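PDB 4MYK: formiminoglutamase from Trypanosoma cruzi, which catalyses, as a manganese-dependent enzyme of the arginase family, the hydrolysis of N-formimino-L-glutamate to L-glutamate and formamide. Local coordinates for residues F37-C43 against G120-Q124; A268-V274 against G305-R309. The protein carries 1 engineered substitution. All blocks are in the same frame, centred on the assembly; numbering follows the deposited sequence.

Interaction 1 (F37-C43 against G120-Q124); sequences FPYDEGC and GGNDQ
Two loops that leave the C-terminal ends of the neighbouring parallel strands 32-37 and 114-119 run side by side in the same direction, with CA of Y39 4.7 Å from CA of G120 and CA of G42 4.5 Å from CA of N122. P38 centres an inverse gamma turn; a cis peptide precedes G120, and 122-124 form a 3-10 turn. Two backbone hydrogen bonds join the loops: G121 N to Y39 O (2.8 Å) and D123 N to E41 O (3.3 Å). A CB on G42, G120 or G121 would clash. F37 (chi1 t) sets its CB 3.5 Å from OE1 of Q124 (chi1 p, chi2 t). D123 (m) brings OD1 to 3.3 Å from CB of E41, whose m,p conformer carries the carboxylate away. The Y39 side chain (m) leads away onto helix 94-110, its OH hydrogen-bonded to I89 O. C43 (t) forms a disulfide with C250, and N122 is a manganese ligand. Beside the manganese site of this arginase-like fold, largely backbone pairing holds the metal-ligand loop against a cystine-bearing one.

Interaction 2 (A268-V274 against G305-R309); sequences AGKTPTV and GFATR
This is a junction of two helix C-termini, where helix 258-270 meets helix 290-306 far from the manganese site and an arginine from the chain's tail plugs the turn leading into strand 274-280. The helices approach through glycines, with CA of G269 4.0 Å from CA of G305; an added CB on either would collide with the other segment. CA-H...O contacts bridge F306 CA to G269 O and K270 CA to G305 O, each at 3.1 Å. T271-V274, just after helix 258-270, is a type I turn closed by V274 N to T271 O (3.0 Å); F306-R309 is another. R309, with chi1 near 17°, chi2 t and chi3 near 133°, donates a hydrogen bond from NE to G269 O (2.5 Å), and its NH1 and NH2 both hydrogen-bond V274 O (3.1 Å each); weak hydrogen bonds run from NH2 to A268 O (3.2 Å) and G269 O (3.1 Å). CA of P272 lies over one guanidinium face. T308 OG1 (chi1 p) hydrogen-bonds G305 O (2.5 Å) and lies 3.2 Å from K270 CB. F306 (t) points away, edge-to-face with F114. Across this junction the guanidinium charge is met by neutral carbonyl oxygens, two at a helix C-terminus, rather than by a carboxylate.

From the N terminus, interaction 1 closes first, when the chain passes through strand 83-88 and helix 94-110 and returns along strand 114-119 to meet the loop that follows strand 32-37. Interaction 2 opens only at residue 268 and closes at 309, after strand 274-280 and helix 290-306, so the loops stand in series, neither nested nor crossed. Interactions 1 and 2 lie on opposite sides of the chain's centre, their centres 26 Å apart and their nearest atoms about 14 Å apart. Strand 274-280, next to 114-119 in the parallel sheet, relates them: it starts in interaction 2, while the carboxylate of E281, just past its end, accepts hydrogen bonds from the backbone N of C43 and of N122 in interaction 1.

Interaction 1 (F37-C43 against G120-Q124)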
ATOM      1  N   PHE A  37      -6.247 -10.553 -25.668  1.00 16.93           N
ATOM      2  CA  PHE A  37      -5.213 -10.061 -26.570  1.00 16.83           C
ATOM      3  C   PHE A  37      -3.809 -10.243 -25.968  1.00 16.90           C
ATOM      4  O   PHE A  37      -3.227  -9.300 -25.408  1.00 17.46           O
ATOM      5  CB  PHE A  37      -5.477  -8.605 -26.980  1.00 19.83           C
ATOM      6  CG  PHE A  37      -4.757  -8.190 -28.240  1.00 21.27           C
ATOM      7  CD1 PHE A  37      -5.039  -8.809 -29.452  1.00 21.72           C
ATOM      8  CD2 PHE A  37      -3.809  -7.184 -28.213  1.00 18.50           C
ATOM      9  CE1 PHE A  37      -4.381  -8.440 -30.602  1.00 23.97           C
ATOM     10  CE2 PHE A  37      -3.151  -6.805 -29.358  1.00 20.08           C
ATOM     11  CZ  PHE A  37      -3.436  -7.432 -30.556  1.00 25.37           C
ATOM     12  N   PRO A  38      -3.254 -11.465 -26.103  1.00 19.22           N
ATOM     13  CA  PRO A  38      -1.982 -11.857 -25.490  1.00 17.75           C
ATOM     14  C   PRO A  38      -0.759 -11.319 -26.250  1.00 19.96           C
ATOM     15  O   PRO A  38       0.013 -12.107 -26.794  1.00 20.20           O
ATOM     16  CB  PRO A  38      -2.014 -13.391 -25.569  1.00 19.53           C
ATOM     17  CG  PRO A  38      -3.234 -13.757 -26.407  1.00 19.35           C
ATOM     18  CD  PRO A  38      -3.751 -12.503 -27.019  1.00 18.62           C
ATOM     19  N   TYR A  39      -0.591  -9.997 -26.287  1.00 18.85           N
ATOM     20  CA  TYR A  39       0.561  -9.385 -26.942  1.00 20.39           C
ATOM     21  C   TYR A  39       1.184  -8.306 -26.067  1.00 21.17           C
ATOM     22  O   TYR A  39       0.485  -7.563 -25.390  1.00 19.53           O
ATOM     23  CB  TYR A  39       0.182  -8.827 -28.317  1.00 23.54           C
ATOM     24  CG  TYR A  39      -0.335  -9.902 -29.240  1.00 22.80           C
ATOM     25  CD1 TYR A  39       0.529 -10.623 -30.053  1.00 25.97           C
ATOM     26  CD2 TYR A  39      -1.690 -10.223 -29.273  1.00 21.73           C
ATOM     27  CE1 TYR A  39       0.050 -11.629 -30.885  1.00 31.39           C
ATOM     28  CE2 TYR A  39      -2.182 -11.225 -30.104  1.00 23.72           C
ATOM     29  CZ  TYR A  39      -1.310 -11.922 -30.906  1.00 31.58           C
ATOM     30  OH  TYR A  39      -1.796 -12.913 -31.727  1.00 33.55           O
ATOM     31  N   ASP A  40       2.505  -8.229 -26.103  1.00 17.26           N
ATOM     32  CA  ASP A  40       3.274  -7.379 -25.205  1.00 19.96           C
ATOM     33  C   ASP A  40       3.114  -5.894 -25.459  1.00 21.04           C
ATOM     34  O   ASP A  40       3.095  -5.102 -24.526  1.00 21.91           O
ATOM     35  CB  ASP A  40       4.771  -7.702 -25.339  1.00 25.18           C
ATOM     36  CG  ASP A  40       5.251  -8.733 -24.335  1.00 26.94           C
ATOM     37  OD1 ASP A  40       6.479  -8.926 -24.249  1.00 29.45           O
ATOM     38  OD2 ASP A  40       4.414  -9.341 -23.630  1.00 23.03           O
ATOM     39  N   GLU A  41       3.038  -5.521 -26.730  1.00 20.31           N
ATOM     40  CA  GLU A  41       3.299  -4.141 -27.148  1.00 23.16           C
ATOM     41  C   GLU A  41       2.502  -3.032 -26.447  1.00 18.90           C
ATOM     42  O   GLU A  41       1.270  -3.031 -26.423  1.00 19.64           O
ATOM     43  CB  GLU A  41       3.201  -4.015 -28.667  1.00 22.84           C
ATOM     44  CG  GLU A  41       4.317  -4.742 -29.413  1.00 27.57           C
ATOM     45  CD  GLU A  41       4.122  -6.262 -29.500  1.00 28.72           C
ATOM     46  OE1 GLU A  41       3.039  -6.753 -29.113  1.00 29.26           O
ATOM     47  OE2 GLU A  41       5.056  -6.960 -29.968  1.00 29.06           O
ATOM     48  N   GLY A  42       3.244  -2.081 -25.890  1.00 21.07           N
ATOM     49  CA  GLY A  42       2.684  -0.962 -25.163  1.00 19.01           C
ATOM     50  C   GLY A  42       3.792  -0.328 -24.350  1.00 21.95           C
ATOM     51  O   GLY A  42       4.794   0.118 -24.898  1.00 21.91           O
ATOM     52  N   CYS A  43       3.628  -0.318 -23.033  1.00 23.04           N
ATOM     53  CA  CYS A  43       4.577   0.355 -22.147  1.00 26.50           C
ATOM     54  C   CYS A  43       5.935  -0.355 -22.030  1.00 25.54           C
ATOM     55  O   CYS A  43       6.917   0.241 -21.570  1.00 26.97           O
ATOM     56  CB  CYS A  43       3.958   0.579 -20.762  1.00 24.27           C
ATOM     57  SG  CYS A  43       4.737   1.907 -19.851  1.00 26.15           S
ATOM     58  N   GLY A 120      -2.273  -8.097 -22.097  1.00 17.39           N
ATOM     59  CA  GLY A 120      -1.907  -7.481 -23.363  1.00 13.85           C
ATOM     60  C   GLY A 120      -1.490  -6.042 -23.099  1.00 18.41           C
ATOM     61  O   GLY A 120      -1.894  -5.463 -22.100  1.00 17.40           O
ATOM     62  N   GLY A 121      -0.682  -5.456 -23.980  1.00 17.99           N
ATOM     63  CA  GLY A 121      -0.253  -4.071 -23.823  1.00 18.84           C
ATOM     64  C   GLY A 121      -1.188  -3.000 -24.380  1.00 18.11           C
ATOM     65  O   GLY A 121      -2.122  -3.297 -25.116  1.00 16.84           O
ATOM     66  N   ASN A 122      -0.906  -1.745 -24.030  1.00 20.62           N
ATOM     67  CA  ASN A 122      -1.707  -0.571 -24.412  1.00 18.03           C
ATOM     68  C   ASN A 122      -2.177  -0.559 -25.859  1.00 18.67           C
ATOM     69  O   ASN A 122      -3.237   0.005 -26.183  1.00 18.63           O
ATOM     70  CB  ASN A 122      -0.905   0.725 -24.195  1.00 18.21           C
ATOM     71  CG  ASN A 122      -0.582   1.003 -22.731  1.00 22.38           C
ATOM     72  OD1 ASN A 122      -1.415   0.822 -21.838  1.00 21.94           O
ATOM     73  ND2 ASN A 122       0.630   1.476 -22.489  1.00 20.90           N
ATOM     74  N   ASP A 123      -1.369  -1.156 -26.731  1.00 17.29           N
ATOM     75  CA  ASP A 123      -1.547  -1.003 -28.180  1.00 20.38           C
ATOM     76  C   ASP A 123      -2.870  -1.574 -28.714  1.00 18.68           C
ATOM     77  O   ASP A 123      -3.351  -1.163 -29.769  1.00 20.55           O
ATOM     78  CB  ASP A 123      -0.344  -1.573 -28.927  1.00 17.18           C
ATOM     79  CG  ASP A 123       0.910  -0.722 -28.740  1.00 24.13           C
ATOM     80  OD1 ASP A 123       1.945  -1.037 -29.368  1.00 31.05           O
ATOM     81  OD2 ASP A 123       0.865   0.268 -27.976  1.00 22.93           O
ATOM     82  N   GLN A 124      -3.455  -2.504 -27.960  1.00 17.87           N
ATOM     83  CA  GLN A 124      -4.756  -3.072 -28.277  1.00 17.06           C
ATOM     84  C   GLN A 124      -5.842  -1.993 -28.380  1.00 17.49           C
ATOM     85  O   GLN A 124      -6.863  -2.194 -29.038  1.00 17.35           O
ATOM     86  CB  GLN A 124      -5.148  -4.094 -27.205  1.00 19.65           C
ATOM     87  CG  GLN A 124      -5.561  -3.473 -25.861  1.00 16.67           C
ATOM     88  CD  GLN A 124      -5.978  -4.512 -24.842  1.00 17.64           C
ATOM     89  OE1 GLN A 124      -5.999  -5.706 -25.130  1.00 20.98           O
ATOM     90  NE2 GLN A 124      -6.307  -4.065 -23.644  1.00 17.21           N
TER

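Interaction 2 (A268-V274 against G305-R309)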
ATOM      1  N   ALA A 268     -18.683   2.745 -14.337  1.00 16.88           N
ATOM      2  CA  ALA A 268     -18.652   2.460 -15.765  1.00 17.23           C
ATOM      3  C   ALA A 268     -19.716   1.432 -16.148  1.00 17.97           C
ATOM      4  O   ALA A 268     -20.407   1.574 -17.162  1.00 17.89           O
ATOM      5  CB  ALA A 268     -17.260   1.974 -16.171  1.00 14.98           C
ATOM      6  N   GLY A 269     -19.836   0.393 -15.327  1.00 15.80           N
ATOM      7  CA  GLY A 269     -20.775  -0.686 -15.585  1.00 20.84           C
ATOM      8  C   GLY A 269     -22.226  -0.241 -15.559  1.00 19.21           C
ATOM      9  O   GLY A 269     -23.023  -0.651 -16.405  1.00 22.30           O
ATOM     10  N   LYS A 270     -22.570   0.601 -14.590  1.00 20.04           N
ATOM     11  CA  LYS A 270     -23.937   1.098 -14.450  1.00 19.80           C
ATOM     12  C   LYS A 270     -24.239   2.250 -15.419  1.00 20.32           C
ATOM     13  O   LYS A 270     -25.395   2.647 -15.581  1.00 22.09           O
ATOM     14  CB  LYS A 270     -24.194   1.539 -13.006  1.00 20.79           C
ATOM     15  CG  LYS A 270     -23.478   2.809 -12.622  1.00 20.60           C
ATOM     16  CD  LYS A 270     -23.571   3.042 -11.141  1.00 25.62           C
ATOM     17  CE  LYS A 270     -25.014   3.169 -10.700  1.00 28.68           C
ATOM     18  NZ  LYS A 270     -25.527   4.564 -10.863  1.00 38.44           N
ATOM     19  N   THR A 271     -23.193   2.773 -16.059  1.00 21.16           N
ATOM     20  CA  THR A 271     -23.302   3.903 -16.994  1.00 22.19           C
ATOM     21  C   THR A 271     -23.590   3.404 -18.404  1.00 20.46           C
ATOM     22  O   THR A 271     -22.701   2.879 -19.067  1.00 18.39           O
ATOM     23  CB  THR A 271     -22.007   4.757 -17.001  1.00 19.75           C
ATOM     24  OG1 THR A 271     -21.916   5.483 -15.770  1.00 18.83           O
ATOM     25  CG2 THR A 271     -22.004   5.745 -18.161  1.00 19.78           C
ATOM     26  N   PRO A 272     -24.836   3.579 -18.859  1.00 21.20           N
ATOM     27  CA  PRO A 272     -25.364   2.970 -20.087  1.00 18.63           C
ATOM     28  C   PRO A 272     -24.728   3.492 -21.376  1.00 19.61           C
ATOM     29  O   PRO A 272     -24.835   2.835 -22.415  1.00 22.87           O
ATOM     30  CB  PRO A 272     -26.852   3.325 -20.040  1.00 22.60           C
ATOM     31  CG  PRO A 272     -26.925   4.536 -19.199  1.00 24.72           C
ATOM     32  CD  PRO A 272     -25.853   4.377 -18.158  1.00 20.65           C
ATOM     33  N   THR A 273     -24.075   4.648 -21.320  1.00 21.45           N
ATOM     34  CA  THR A 273     -23.355   5.147 -22.488  1.00 19.70           C
ATOM     35  C   THR A 273     -22.002   4.450 -22.686  1.00 19.18           C
ATOM     36  O   THR A 273     -21.374   4.594 -23.739  1.00 20.96           O
ATOM     37  CB  THR A 273     -23.135   6.668 -22.428  1.00 20.99           C
ATOM     38  OG1 THR A 273     -22.430   7.011 -21.227  1.00 24.55           O
ATOM     39  CG2 THR A 273     -24.472   7.398 -22.470  1.00 21.35           C
ATOM     40  N   VAL A 274     -21.546   3.709 -21.682  1.00 17.16           N
ATOM     41  CA  VAL A 274     -20.277   2.998 -21.811  1.00 17.35           C
ATOM     42  C   VAL A 274     -20.464   1.701 -22.603  1.00 18.10           C
ATOM     43  O   VAL A 274     -21.086   0.745 -22.118  1.00 20.19           O
ATOM     44  CB  VAL A 274     -19.638   2.718 -20.441  1.00 17.32           C
ATOM     45  CG1 VAL A 274     -18.414   1.824 -20.591  1.00 16.15           C
ATOM     46  CG2 VAL A 274     -19.264   4.031 -19.771  1.00 16.08           C
ATOM     47  N   GLY A 305     -21.985  -3.468 -11.935  1.00 16.91           N
ATOM     48  CA  GLY A 305     -22.533  -2.199 -12.365  1.00 17.84           C
ATOM     49  C   GLY A 305     -23.432  -2.402 -13.565  1.00 20.40           C
ATOM     50  O   GLY A 305     -24.505  -1.804 -13.674  1.00 18.99           O
ATOM     51  N   PHE A 306     -22.977  -3.263 -14.468  1.00 16.57           N
ATOM     52  CA  PHE A 306     -23.714  -3.577 -15.686  1.00 19.73           C
ATOM     53  C   PHE A 306     -25.068  -4.198 -15.354  1.00 20.05           C
ATOM     54  O   PHE A 306     -26.092  -3.857 -15.955  1.00 20.87           O
ATOM     55  CB  PHE A 306     -22.898  -4.534 -16.543  1.00 16.77           C
ATOM     56  CG  PHE A 306     -23.345  -4.601 -17.967  1.00 17.06           C
ATOM     57  CD1 PHE A 306     -22.890  -3.672 -18.897  1.00 18.69           C
ATOM     58  CD2 PHE A 306     -24.213  -5.596 -18.385  1.00 17.28           C
ATOM     59  CE1 PHE A 306     -23.294  -3.733 -20.218  1.00 17.68           C
ATOM     60  CE2 PHE A 306     -24.622  -5.664 -19.699  1.00 18.24           C
ATOM     61  CZ  PHE A 306     -24.157  -4.730 -20.621  1.00 17.52           C
ATOM     62  N   ALA A 307     -25.072  -5.100 -14.382  1.00 17.75           N
ATOM     63  CA  ALA A 307     -26.309  -5.753 -13.975  1.00 19.00           C
ATOM     64  C   ALA A 307     -27.401  -4.748 -13.585  1.00 22.82           C
ATOM     65  O   ALA A 307     -28.577  -5.109 -13.497  1.00 24.75           O
ATOM     66  CB  ALA A 307     -26.046  -6.735 -12.833  1.00 20.02           C
ATOM     67  N   THR A 308     -27.016  -3.492 -13.353  1.00 23.23           N
ATOM     68  CA  THR A 308     -27.980  -2.495 -12.899  1.00 23.57           C
ATOM     69  C   THR A 308     -28.577  -1.666 -14.024  1.00 24.92           C
ATOM     70  O   THR A 308     -29.616  -1.046 -13.827  1.00 25.24           O
ATOM     71  CB  THR A 308     -27.428  -1.534 -11.796  1.00 19.68           C
ATOM     72  OG1 THR A 308     -26.367  -0.737 -12.328  1.00 21.35           O
ATOM     73  CG2 THR A 308     -26.943  -2.303 -10.567  1.00 19.97           C
ATOM     74  N   ARG A 309     -27.953  -1.641 -15.200  1.00 27.35           N
ATOM     75  CA  ARG A 309     -28.564  -0.866 -16.276  1.00 25.86           C
ATOM     76  C   ARG A 309     -29.839  -1.503 -16.815  1.00 26.96           C
ATOM     77  O   ARG A 309     -29.959  -2.733 -16.857  1.00 30.11           O
ATOM     78  CB  ARG A 309     -27.606  -0.521 -17.421  1.00 24.44           C
ATOM     79  CG  ARG A 309     -26.333  -1.304 -17.530  1.00 21.55           C
ATOM     80  CD  ARG A 309     -25.603  -0.869 -18.818  1.00 21.00           C
ATOM     81  NE  ARG A 309     -24.180  -0.592 -18.623  1.00 20.99           N
ATOM     82  CZ  ARG A 309     -23.329  -0.314 -19.605  1.00 21.38           C
ATOM     83  NH1 ARG A 309     -23.751  -0.274 -20.862  1.00 20.17           N
ATOM     84  NH2 ARG A 309     -22.051  -0.084 -19.329  1.00 20.73           N
TER